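Local coordinates for protein xyloglucan-specific endo-beta-1,4-glucanase GH12 (Aspergillus niveus, PDB 4NPR) that probably hydrolyses internal beta-1,4-glucosidic linkages of xyloglucan with retention of configuration, releasing xyloglucan oligosaccharides, at residues Y137-W142 with D199-L204; V141-L146 with A165-N170; S157-P162 with S206-S211; F169-G174 with Q180-V185. All coordinates share one frame; numbering follows the deposited sequence.

Interaction 1 of 4, residues Y137-W142 with D199-L204; sequences YEIMVW and DFFTYL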
# COMPACT_ATOMS: atom_id res chain seq x y z
N TYR A 137 6.06 -6.09 -11.92
CA TYR A 137 4.81 -5.37 -11.78
C TYR A 137 4.54 -4.88 -10.39
O TYR A 137 4.92 -5.47 -9.38
CB TYR A 137 3.64 -6.23 -12.22
CG TYR A 137 3.55 -6.37 -13.69
CD1 TYR A 137 2.99 -5.37 -14.46
CD2 TYR A 137 4.03 -7.50 -14.31
CE1 TYR A 137 2.90 -5.50 -15.83
CE2 TYR A 137 3.93 -7.66 -15.69
CZ TYR A 137 3.36 -6.65 -16.45
OH TYR A 137 3.29 -6.79 -17.83
N GLU A 138 3.82 -3.79 -10.34
CA GLU A 138 3.33 -3.33 -9.09
C GLU A 138 1.89 -2.93 -9.26
O GLU A 138 1.55 -2.23 -10.22
CB GLU A 138 4.16 -2.14 -8.57
CG GLU A 138 3.69 -1.62 -7.21
CD GLU A 138 4.45 -0.38 -6.75
OE1 GLU A 138 5.33 0.15 -7.48
OE2 GLU A 138 4.16 0.09 -5.64
N ILE A 139 1.06 -3.37 -8.32
CA ILE A 139 -0.34 -2.99 -8.27
C ILE A 139 -0.68 -2.30 -6.95
O ILE A 139 -0.46 -2.83 -5.85
CB ILE A 139 -1.21 -4.22 -8.44
CG1 ILE A 139 -1.06 -4.76 -9.85
CG2 ILE A 139 -2.67 -3.88 -8.21
CD1 ILE A 139 0.08 -5.72 -10.01
N MET A 140 -1.20 -1.10 -7.05
CA MET A 140 -1.56 -0.36 -5.87
C MET A 140 -3.07 -0.18 -5.86
O MET A 140 -3.71 -0.02 -6.89
CB MET A 140 -0.90 1.02 -5.84
CG MET A 140 0.57 1.06 -6.16
SD MET A 140 1.37 2.53 -5.45
CE MET A 140 1.40 2.27 -3.67
N VAL A 141 -3.61 -0.17 -4.65
CA VAL A 141 -5.01 0.10 -4.47
C VAL A 141 -5.11 1.14 -3.41
O VAL A 141 -4.83 0.89 -2.24
CB VAL A 141 -5.79 -1.17 -4.09
CG1 VAL A 141 -7.25 -0.81 -3.92
CG2 VAL A 141 -5.61 -2.23 -5.18
N TRP A 142 -5.47 2.34 -3.85
CA TRP A 142 -5.56 3.50 -2.99
C TRP A 142 -6.98 3.61 -2.43
O TRP A 142 -7.95 3.87 -3.14
CB TRP A 142 -5.22 4.76 -3.78
CG TRP A 142 -3.79 4.92 -4.21
CD1 TRP A 142 -2.90 3.92 -4.56
CD2 TRP A 142 -3.10 6.14 -4.39
NE1 TRP A 142 -1.69 4.46 -4.91
CE2 TRP A 142 -1.79 5.83 -4.81
CE3 TRP A 142 -3.45 7.47 -4.21
CZ2 TRP A 142 -0.83 6.82 -5.05
CZ3 TRP A 142 -2.48 8.46 -4.44
CH2 TRP A 142 -1.20 8.14 -4.86
N ASP A 199 -9.80 -9.59 -7.09
CA ASP A 199 -10.62 -9.00 -8.15
C ASP A 199 -9.79 -8.05 -9.03
O ASP A 199 -10.00 -7.98 -10.21
CB ASP A 199 -11.88 -8.28 -7.58
CG ASP A 199 -12.85 -9.25 -6.80
OD1 ASP A 199 -12.96 -10.45 -7.13
OD2 ASP A 199 -13.51 -8.78 -5.85
N PHE A 200 -8.87 -7.34 -8.43
CA PHE A 200 -7.93 -6.48 -9.14
C PHE A 200 -7.09 -7.22 -10.17
O PHE A 200 -6.88 -6.72 -11.26
CB PHE A 200 -7.03 -5.82 -8.11
CG PHE A 200 -7.80 -4.90 -7.22
CD1 PHE A 200 -8.25 -3.68 -7.70
CD2 PHE A 200 -8.18 -5.29 -5.96
CE1 PHE A 200 -9.02 -2.85 -6.92
CE2 PHE A 200 -8.97 -4.47 -5.18
CZ PHE A 200 -9.37 -3.25 -5.65
N PHE A 201 -6.61 -8.41 -9.82
CA PHE A 201 -5.93 -9.28 -10.79
C PHE A 201 -6.86 -9.87 -11.85
O PHE A 201 -6.54 -9.85 -13.05
CB PHE A 201 -5.15 -10.36 -10.06
CG PHE A 201 -4.12 -9.82 -9.11
CD1 PHE A 201 -2.94 -9.28 -9.58
CD2 PHE A 201 -4.34 -9.79 -7.73
CE1 PHE A 201 -1.97 -8.77 -8.72
CE2 PHE A 201 -3.38 -9.29 -6.86
CZ PHE A 201 -2.20 -8.77 -7.36
N THR A 202 -8.00 -10.40 -11.44
CA THR A 202 -8.97 -10.90 -12.40
C THR A 202 -9.15 -9.79 -13.45
O THR A 202 -9.13 -10.02 -14.66
CB THR A 202 -10.33 -11.16 -11.71
OG1 THR A 202 -10.20 -12.02 -10.56
CG2 THR A 202 -11.32 -11.79 -12.67
N TYR A 203 -9.30 -8.55 -12.97
CA TYR A 203 -9.58 -7.44 -13.86
C TYR A 203 -8.47 -7.18 -14.89
O TYR A 203 -8.75 -6.99 -16.06
CB TYR A 203 -9.85 -6.15 -13.09
CG TYR A 203 -9.90 -4.95 -14.02
CD1 TYR A 203 -8.75 -4.23 -14.28
CD2 TYR A 203 -11.08 -4.55 -14.66
CE1 TYR A 203 -8.77 -3.15 -15.15
CE2 TYR A 203 -11.10 -3.46 -15.54
CZ TYR A 203 -9.93 -2.76 -15.77
OH TYR A 203 -9.86 -1.65 -16.63
N LEU A 204 -7.23 -7.16 -14.41
CA LEU A 204 -6.06 -6.88 -15.22
C LEU A 204 -5.79 -7.98 -16.20
O LEU A 204 -5.38 -7.71 -17.32
CB LEU A 204 -4.81 -6.68 -14.35
CG LEU A 204 -4.83 -5.47 -13.41
CD1 LEU A 204 -3.63 -5.52 -12.50
CD2 LEU A 204 -4.87 -4.10 -14.12

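Interaction 2 of 4, residues V141-L146 with A165-N170; sequences VWLGAL and AGIKFN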
# COMPACT_ATOMS: atom_id res chain seq x y z
N VAL A 141 -3.61 -0.17 -4.65
CA VAL A 141 -5.01 0.10 -4.47
C VAL A 141 -5.11 1.14 -3.41
O VAL A 141 -4.83 0.89 -2.24
CB VAL A 141 -5.79 -1.17 -4.09
CG1 VAL A 141 -7.25 -0.81 -3.92
CG2 VAL A 141 -5.61 -2.23 -5.18
N TRP A 142 -5.47 2.34 -3.85
CA TRP A 142 -5.56 3.50 -2.99
C TRP A 142 -6.98 3.61 -2.43
O TRP A 142 -7.95 3.87 -3.14
CB TRP A 142 -5.22 4.76 -3.78
CG TRP A 142 -3.79 4.92 -4.21
CD1 TRP A 142 -2.90 3.92 -4.56
CD2 TRP A 142 -3.10 6.14 -4.39
NE1 TRP A 142 -1.69 4.46 -4.91
CE2 TRP A 142 -1.79 5.83 -4.81
CE3 TRP A 142 -3.45 7.47 -4.21
CZ2 TRP A 142 -0.83 6.82 -5.05
CZ3 TRP A 142 -2.48 8.46 -4.44
CH2 TRP A 142 -1.20 8.14 -4.86
N LEU A 143 -7.10 3.45 -1.12
CA LEU A 143 -8.37 3.77 -0.47
C LEU A 143 -8.47 5.25 -0.14
O LEU A 143 -9.57 5.78 0.13
CB LEU A 143 -8.54 2.91 0.77
CG LEU A 143 -8.48 1.44 0.45
CD1 LEU A 143 -8.75 0.72 1.73
CD2 LEU A 143 -9.45 0.97 -0.64
N GLY A 144 -7.31 5.90 -0.18
CA GLY A 144 -7.19 7.28 0.31
C GLY A 144 -6.22 8.06 -0.54
O GLY A 144 -5.10 7.61 -0.75
N ALA A 145 -6.69 9.20 -1.06
CA ALA A 145 -5.85 10.19 -1.75
C ALA A 145 -6.04 11.57 -1.12
O ALA A 145 -6.86 12.37 -1.56
CB ALA A 145 -6.18 10.23 -3.23
N LEU A 146 -5.22 11.86 -0.13
CA LEU A 146 -5.37 13.06 0.65
C LEU A 146 -4.51 14.19 0.13
O LEU A 146 -3.36 13.99 -0.28
CB LEU A 146 -5.03 12.72 2.11
CG LEU A 146 -5.74 11.49 2.69
CD1 LEU A 146 -5.50 11.49 4.18
CD2 LEU A 146 -7.24 11.53 2.44
N ALA A 165 -14.22 -4.88 -6.76
CA ALA A 165 -14.53 -5.17 -5.36
C ALA A 165 -15.51 -4.16 -4.75
O ALA A 165 -15.37 -3.76 -3.59
CB ALA A 165 -13.24 -5.33 -4.54
N GLY A 166 -16.50 -3.78 -5.57
CA GLY A 166 -17.61 -2.89 -5.20
C GLY A 166 -17.32 -1.39 -5.20
O GLY A 166 -18.19 -0.63 -4.84
N ILE A 167 -16.11 -0.97 -5.58
CA ILE A 167 -15.67 0.42 -5.48
C ILE A 167 -15.28 0.90 -6.86
O ILE A 167 -14.61 0.18 -7.58
CB ILE A 167 -14.37 0.52 -4.61
CG1 ILE A 167 -14.63 0.14 -3.16
CG2 ILE A 167 -13.74 1.92 -4.68
CD1 ILE A 167 -13.36 -0.00 -2.35
N LYS A 168 -15.67 2.12 -7.21
CA LYS A 168 -15.28 2.75 -8.48
C LYS A 168 -13.89 3.37 -8.36
O LYS A 168 -13.59 4.10 -7.43
CB LYS A 168 -16.28 3.80 -8.88
CG LYS A 168 -16.41 4.03 -10.41
CD LYS A 168 -17.90 4.24 -10.79
CE LYS A 168 -18.10 5.19 -11.99
NZ LYS A 168 -17.27 4.84 -13.18
N PHE A 169 -13.04 3.02 -9.31
CA PHE A 169 -11.64 3.40 -9.33
C PHE A 169 -11.32 4.23 -10.57
O PHE A 169 -11.86 3.97 -11.64
CB PHE A 169 -10.80 2.13 -9.35
CG PHE A 169 -10.71 1.46 -8.01
CD1 PHE A 169 -9.90 1.99 -7.01
CD2 PHE A 169 -11.42 0.34 -7.74
CE1 PHE A 169 -9.83 1.40 -5.77
CE2 PHE A 169 -11.34 -0.25 -6.51
CZ PHE A 169 -10.54 0.27 -5.53
N ASN A 170 -10.45 5.22 -10.41
CA ASN A 170 -9.67 5.71 -11.53
C ASN A 170 -8.42 4.83 -11.63
O ASN A 170 -7.70 4.66 -10.65
CB ASN A 170 -9.21 7.12 -11.30
CG ASN A 170 -10.33 8.12 -11.37
OD1 ASN A 170 -11.31 7.97 -12.07
ND2 ASN A 170 -10.16 9.19 -10.62

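Interaction 3 of 4, residues S157-P162 with S206-S211; sequences SPIATP and SNQGLS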
# COMPACT_ATOMS: atom_id res chain seq x y z
N SER A 157 -3.45 10.95 -16.52
CA SER A 157 -4.89 10.73 -16.62
C SER A 157 -5.19 9.28 -16.50
O SER A 157 -4.34 8.47 -16.80
CB SER A 157 -5.40 11.11 -18.01
OG SER A 157 -5.45 12.49 -18.15
N PRO A 158 -6.42 8.93 -16.12
CA PRO A 158 -6.81 7.52 -16.11
C PRO A 158 -6.69 6.86 -17.46
O PRO A 158 -6.95 7.49 -18.46
CB PRO A 158 -8.27 7.55 -15.71
CG PRO A 158 -8.52 8.87 -15.04
CD PRO A 158 -7.42 9.81 -15.49
N ILE A 159 -6.29 5.58 -17.50
CA ILE A 159 -6.56 4.73 -18.70
C ILE A 159 -7.94 4.09 -18.64
O ILE A 159 -8.44 3.63 -19.64
CB ILE A 159 -5.49 3.63 -18.92
CG1 ILE A 159 -5.29 2.76 -17.67
CG2 ILE A 159 -4.16 4.28 -19.27
CD1 ILE A 159 -4.35 1.58 -17.88
N ALA A 160 -8.59 4.11 -17.49
CA ALA A 160 -9.89 3.47 -17.35
C ALA A 160 -10.47 3.80 -15.99
O ALA A 160 -9.77 4.22 -15.10
CB ALA A 160 -9.75 1.96 -17.51
N THR A 161 -11.76 3.57 -15.84
CA THR A 161 -12.46 3.86 -14.61
C THR A 161 -13.30 2.66 -14.16
O THR A 161 -14.48 2.78 -13.93
CB THR A 161 -13.34 5.12 -14.80
OG1 THR A 161 -14.23 4.93 -15.91
CG2 THR A 161 -12.44 6.39 -15.08
N PRO A 162 -12.67 1.49 -13.98
CA PRO A 162 -13.40 0.28 -13.61
C PRO A 162 -13.90 0.24 -12.17
O PRO A 162 -13.39 0.92 -11.31
CB PRO A 162 -12.35 -0.79 -13.77
CG PRO A 162 -11.10 -0.10 -13.27
CD PRO A 162 -11.20 1.30 -13.83
N SER A 206 -7.84 -9.78 -17.54
CA SER A 206 -8.96 -9.81 -18.40
C SER A 206 -8.95 -8.60 -19.32
O SER A 206 -9.18 -8.74 -20.53
CB SER A 206 -10.18 -9.82 -17.48
OG SER A 206 -11.35 -9.85 -18.20
N ASN A 207 -8.66 -7.42 -18.77
CA ASN A 207 -8.85 -6.16 -19.53
C ASN A 207 -7.58 -5.37 -19.87
O ASN A 207 -7.67 -4.34 -20.54
CB ASN A 207 -9.78 -5.21 -18.76
CG ASN A 207 -11.15 -5.81 -18.49
OD1 ASN A 207 -12.15 -5.26 -18.91
ND2 ASN A 207 -11.19 -6.91 -17.75
N GLN A 208 -6.44 -5.80 -19.34
CA GLN A 208 -5.16 -5.12 -19.58
C GLN A 208 -4.02 -6.10 -19.92
O GLN A 208 -2.85 -5.72 -19.83
CB GLN A 208 -4.77 -4.32 -18.32
CG GLN A 208 -5.82 -3.35 -17.82
CD GLN A 208 -6.02 -2.17 -18.74
OE1 GLN A 208 -5.20 -1.89 -19.59
NE2 GLN A 208 -7.11 -1.44 -18.52
N GLY A 209 -4.33 -7.35 -20.24
CA GLY A 209 -3.32 -8.28 -20.74
C GLY A 209 -2.35 -8.83 -19.71
O GLY A 209 -1.32 -9.40 -20.06
N LEU A 210 -2.66 -8.68 -18.43
CA LEU A 210 -1.69 -9.14 -17.44
C LEU A 210 -1.62 -10.66 -17.47
O LEU A 210 -2.64 -11.33 -17.56
CB LEU A 210 -2.06 -8.65 -16.04
CG LEU A 210 -0.97 -9.03 -15.03
CD1 LEU A 210 0.26 -8.15 -15.22
CD2 LEU A 210 -1.55 -8.97 -13.63
N SER A 211 -0.43 -11.21 -17.41
CA SER A 211 -0.30 -12.66 -17.48
C SER A 211 -0.65 -13.30 -16.11
O SER A 211 -0.22 -12.81 -15.06
CB SER A 211 1.11 -13.05 -17.95
OG SER A 211 1.30 -14.45 -17.85

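Interaction 4 of 4, residues F169-G174 with Q180-V185; sequences FNLYLG and QVYSFV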
# COMPACT_ATOMS: atom_id res chain seq x y z
N PHE A 169 -13.04 3.02 -9.31
CA PHE A 169 -11.64 3.40 -9.33
C PHE A 169 -11.32 4.23 -10.57
O PHE A 169 -11.86 3.97 -11.64
CB PHE A 169 -10.80 2.13 -9.35
CG PHE A 169 -10.71 1.46 -8.01
CD1 PHE A 169 -9.90 1.99 -7.01
CD2 PHE A 169 -11.42 0.34 -7.74
CE1 PHE A 169 -9.83 1.40 -5.77
CE2 PHE A 169 -11.34 -0.25 -6.51
CZ PHE A 169 -10.54 0.27 -5.53
N ASN A 170 -10.45 5.22 -10.41
CA ASN A 170 -9.67 5.71 -11.53
C ASN A 170 -8.42 4.83 -11.63
O ASN A 170 -7.70 4.66 -10.65
CB ASN A 170 -9.21 7.12 -11.30
CG ASN A 170 -10.33 8.12 -11.37
OD1 ASN A 170 -11.31 7.97 -12.07
ND2 ASN A 170 -10.16 9.19 -10.62
N LEU A 171 -8.12 4.31 -12.81
CA LEU A 171 -6.95 3.45 -13.01
C LEU A 171 -5.83 4.17 -13.76
O LEU A 171 -6.05 4.68 -14.83
CB LEU A 171 -7.33 2.18 -13.77
CG LEU A 171 -6.13 1.25 -14.06
CD1 LEU A 171 -5.42 0.89 -12.76
CD2 LEU A 171 -6.51 -0.03 -14.82
N TYR A 172 -4.62 4.09 -13.22
CA TYR A 172 -3.44 4.69 -13.76
C TYR A 172 -2.38 3.66 -14.09
O TYR A 172 -2.26 2.64 -13.41
CB TYR A 172 -2.88 5.66 -12.74
CG TYR A 172 -3.87 6.72 -12.42
CD1 TYR A 172 -3.95 7.86 -13.20
CD2 TYR A 172 -4.77 6.56 -11.40
CE1 TYR A 172 -4.89 8.84 -12.97
CE2 TYR A 172 -5.73 7.51 -11.15
CZ TYR A 172 -5.79 8.67 -11.92
OH TYR A 172 -6.80 9.64 -11.67
N LEU A 173 -1.57 3.96 -15.09
CA LEU A 173 -0.43 3.14 -15.42
C LEU A 173 0.81 3.96 -15.76
O LEU A 173 0.76 4.92 -16.52
CB LEU A 173 -0.80 2.28 -16.61
CG LEU A 173 0.30 1.45 -17.31
CD1 LEU A 173 0.89 0.45 -16.33
CD2 LEU A 173 -0.32 0.77 -18.51
N GLY A 174 1.95 3.53 -15.25
CA GLY A 174 3.21 4.19 -15.56
C GLY A 174 4.37 3.39 -15.02
O GLY A 174 4.19 2.55 -14.15
N GLN A 180 6.56 -1.79 -14.08
CA GLN A 180 5.35 -1.08 -14.49
C GLN A 180 4.34 -1.04 -13.29
O GLN A 180 4.13 -2.03 -12.61
CB GLN A 180 4.73 -1.75 -15.72
CG GLN A 180 5.71 -2.01 -16.88
CD GLN A 180 6.34 -0.75 -17.44
OE1 GLN A 180 5.67 0.28 -17.66
NE2 GLN A 180 7.67 -0.81 -17.67
N VAL A 181 3.73 0.12 -13.03
CA VAL A 181 2.85 0.27 -11.87
C VAL A 181 1.47 0.60 -12.35
O VAL A 181 1.29 1.61 -13.00
CB VAL A 181 3.34 1.40 -10.90
CG1 VAL A 181 2.42 1.55 -9.70
CG2 VAL A 181 4.77 1.12 -10.44
N TYR A 182 0.52 -0.30 -12.05
CA TYR A 182 -0.91 -0.03 -12.13
C TYR A 182 -1.39 0.46 -10.79
O TYR A 182 -1.14 -0.19 -9.79
CB TYR A 182 -1.65 -1.29 -12.43
CG TYR A 182 -1.52 -1.79 -13.87
CD1 TYR A 182 -2.21 -1.15 -14.92
CD2 TYR A 182 -0.74 -2.89 -14.16
CE1 TYR A 182 -2.06 -1.57 -16.23
CE2 TYR A 182 -0.63 -3.35 -15.47
CZ TYR A 182 -1.27 -2.67 -16.49
OH TYR A 182 -1.12 -3.13 -17.77
N SER A 183 -2.10 1.60 -10.78
CA SER A 183 -2.65 2.18 -9.56
C SER A 183 -4.15 2.41 -9.65
O SER A 183 -4.61 3.14 -10.50
CB SER A 183 -1.97 3.51 -9.23
OG SER A 183 -0.65 3.30 -8.81
N PHE A 184 -4.89 1.75 -8.74
CA PHE A 184 -6.32 1.88 -8.66
C PHE A 184 -6.55 2.91 -7.58
O PHE A 184 -6.17 2.72 -6.44
CB PHE A 184 -6.97 0.56 -8.25
CG PHE A 184 -6.85 -0.53 -9.28
CD1 PHE A 184 -5.68 -1.23 -9.43
CD2 PHE A 184 -7.93 -0.86 -10.08
CE1 PHE A 184 -5.57 -2.22 -10.37
CE2 PHE A 184 -7.83 -1.85 -11.03
CZ PHE A 184 -6.65 -2.53 -11.17
N VAL A 185 -7.14 4.03 -7.95
CA VAL A 185 -7.33 5.11 -7.02
C VAL A 185 -8.82 5.32 -6.83
O VAL A 185 -9.54 5.70 -7.79
CB VAL A 185 -6.71 6.40 -7.54
CG1 VAL A 185 -6.99 7.53 -6.54
CG2 VAL A 185 -5.20 6.23 -7.79

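Interaction 1 of 4, residues Y137-W142 with D199-L204
No hydrogen bond joins I139 and V141 to F200, F201 and L204; the shortest polar bond here is internal to the helix, from Y203 N to D199 O (2.9 Å), and belongs to the helical turn that contains F200 and F201. What crosses the interface is wholly apolar and buried. V141 sets its CG2 methyl squarely over the F200 ring, 3.7 Å from the ring centroid and only 4° off the normal, a CH-pi contact in which all six ring carbons are almost equally distant from the methyl. Its other branch, CG1, on the same side of the ring but displaced past its rim, touches F200 CZ at 3.7 Å. With CG1 anti to the backbone N (chi1 180°), both methyls of V141 can meet the same phenyl group.

One turn further along the helix, L204 CD1 meets I139 CG1 at 3.8 Å, the two side chains reaching toward each other tip to tip. F201 comes in from the flank: its CE1 lies 3.9 Å from I139 CD1, with the ring turned obliquely to the methyl. F200 also makes an edge-to-face contact with F184, and F201 packs on M125, so the helix spans several neighbouring strands. The helix runs at 125° to the strand, their axes 10.5 Å apart. E138, M140 and W142 point to the other face of the strand, where W142 NE1 makes a weak bond to M140 SD. A lone helix packed on the convex side of the larger sheet, whose concave face forms the substrate cleft in this family, is characteristic of the GH12 beta-jelly roll.

Interaction 2 of 4, residues V141-L146 with A165-N170
V141 and F169 form the first shell, their side chains crossing at about a right angle. The CG1 methyl of V141 approaches the far end of the phenyl group, 3.8 Å from F169 CZ, and comes to it obliquely. Beside it, the carbonyl oxygen of W142 lies near the ring plane at the edge, 4.1 Å from F169 CE1, a distance of loose packing. L143 CD2 and I167 CD1 add a distant apolar touch at 4.4 Å.

The ring is steadied from its own strand as well: I167 CG2 sits 3.6 Å above the plane of F169, offset toward the rim. F169 leaves its backbone with CG anti to the carbonyl carbon (chi1 -77°), which carries the ring toward V141, and there it also meets the ring of F200, the planes at about 75°.

Further out, the two segments are not neighbours in the sheet. Strand 179-186 runs between them, and W142 makes backbone hydrogen bonds with F184 and A186 on it, so the side chains of V141 and F169 meet over the intervening strand. At L143 the chain turns a corner; L143 and G144 both face V121 in a classic beta bulge, and L143 lies against W108 and W110 of the other sheet. A strand that bends at a bulge and brings its side chains between two packed sheets is in keeping with the beta-sandwich of the jelly-roll fold.

Interaction 3 of 4, residues S157-P162 with S206-S211
I159 and Q208 have the closest backbones of the two segments, yet their CA atoms stand 10.0 Å apart, so a loop and the end of a helix meet through side chains alone. The touching is done by the CD1 methyl of I159 and the amide of Q208. CD1 lies 4.0 Å from Q208 OE1 and 4.1 Å from Q208 NE2, nearly level between the two polar atoms, while the side chains cross obliquely. I159 reaches this point with CG1 in the crowded position between its backbone N and carbonyl carbon (chi1 54°), and the glutamine chain bends at chi2 (-70°) to meet it.

A160 CB approaches the amide from its nitrogen side, 4.4 Å from Q208 NE2. The contact is small and lies at the protein surface, with I159 exposed. In this jelly roll, the 157-162 loop runs along strand 167-176, where I159 and A160 make backbone hydrogen bonds to L171, and is thereby held along the sheet beside the end of the helix. Q208 is the first residue past helix 198-207 to leave helical geometry. Its NE2 also makes a weak hydrogen bond to the hydroxyl of Y203; that side chain packs with its ring on P162 and with its hydroxyl end near A160.

Interaction 4 of 4, residues F169-G174 with Q180-V185
L171 and L173 both hold CG anti to the backbone N (chi1 178° and 171°), a setting that sends each CD1 methyl across to an aromatic ring on the partner strand. L171 CD1 rests over the centre of the F184 ring, 3.8 Å from its centroid, and L173 CD1 lies over one face of Y182 at 3.7 Å from the ring centroid, offset toward the rim. L173 and Y182 run side by side and point the same way.

F169 closes this row: the edge of F184 is turned toward its face, the planes at 86° and the centroids 5.7 Å apart, while F184 CB sits over the same ring, 3.5 Å from F169 CD1. The opposite face of the sheet carries N170, Y172, V181, S183 and V185. There Y172 CE2 meets V185 CG2 at 3.6 Å, and N170 OD1 is bonded to Q187 NE2.

Backbone bonds come in pairs at N170 with V185, Y172 with S183 and G174 with V181. The last pair includes V181 N to G174 O at 2.7 Å and G174 N to V181 O at 3.0 Å. Between these pairs, L171 faces F184 and L173 faces Y182 as non-hydrogen-bonded pairs. L204 and Y203 of helix 198-207 pack against F184, so the face bearing L171, L173, Y182 and F184 is the one turned toward the helix. This is a regular antiparallel beta hairpin in the larger sheet of the GH12 jelly roll.

Along the chain the segments run from strand 137-146 through the 157-162 loop and the hairpin 167-186 to helix 198-207, so interactions 1 and 3 alternate, while interaction 4 falls wholly within the span bridged by each. Interaction 4 lies about 8 Å, between centres, from both interactions 1 and 3, and interactions 1 and 2 are about 11 Å apart, starting from the same strand. All draw on the larger sheet, where strands 137-146, 179-186 and 167-176 are successive, or on the helix behind it. Interactions 1, 2 and 4 share the packing of the helix on the sheet, and interaction 3 extends it to the surface.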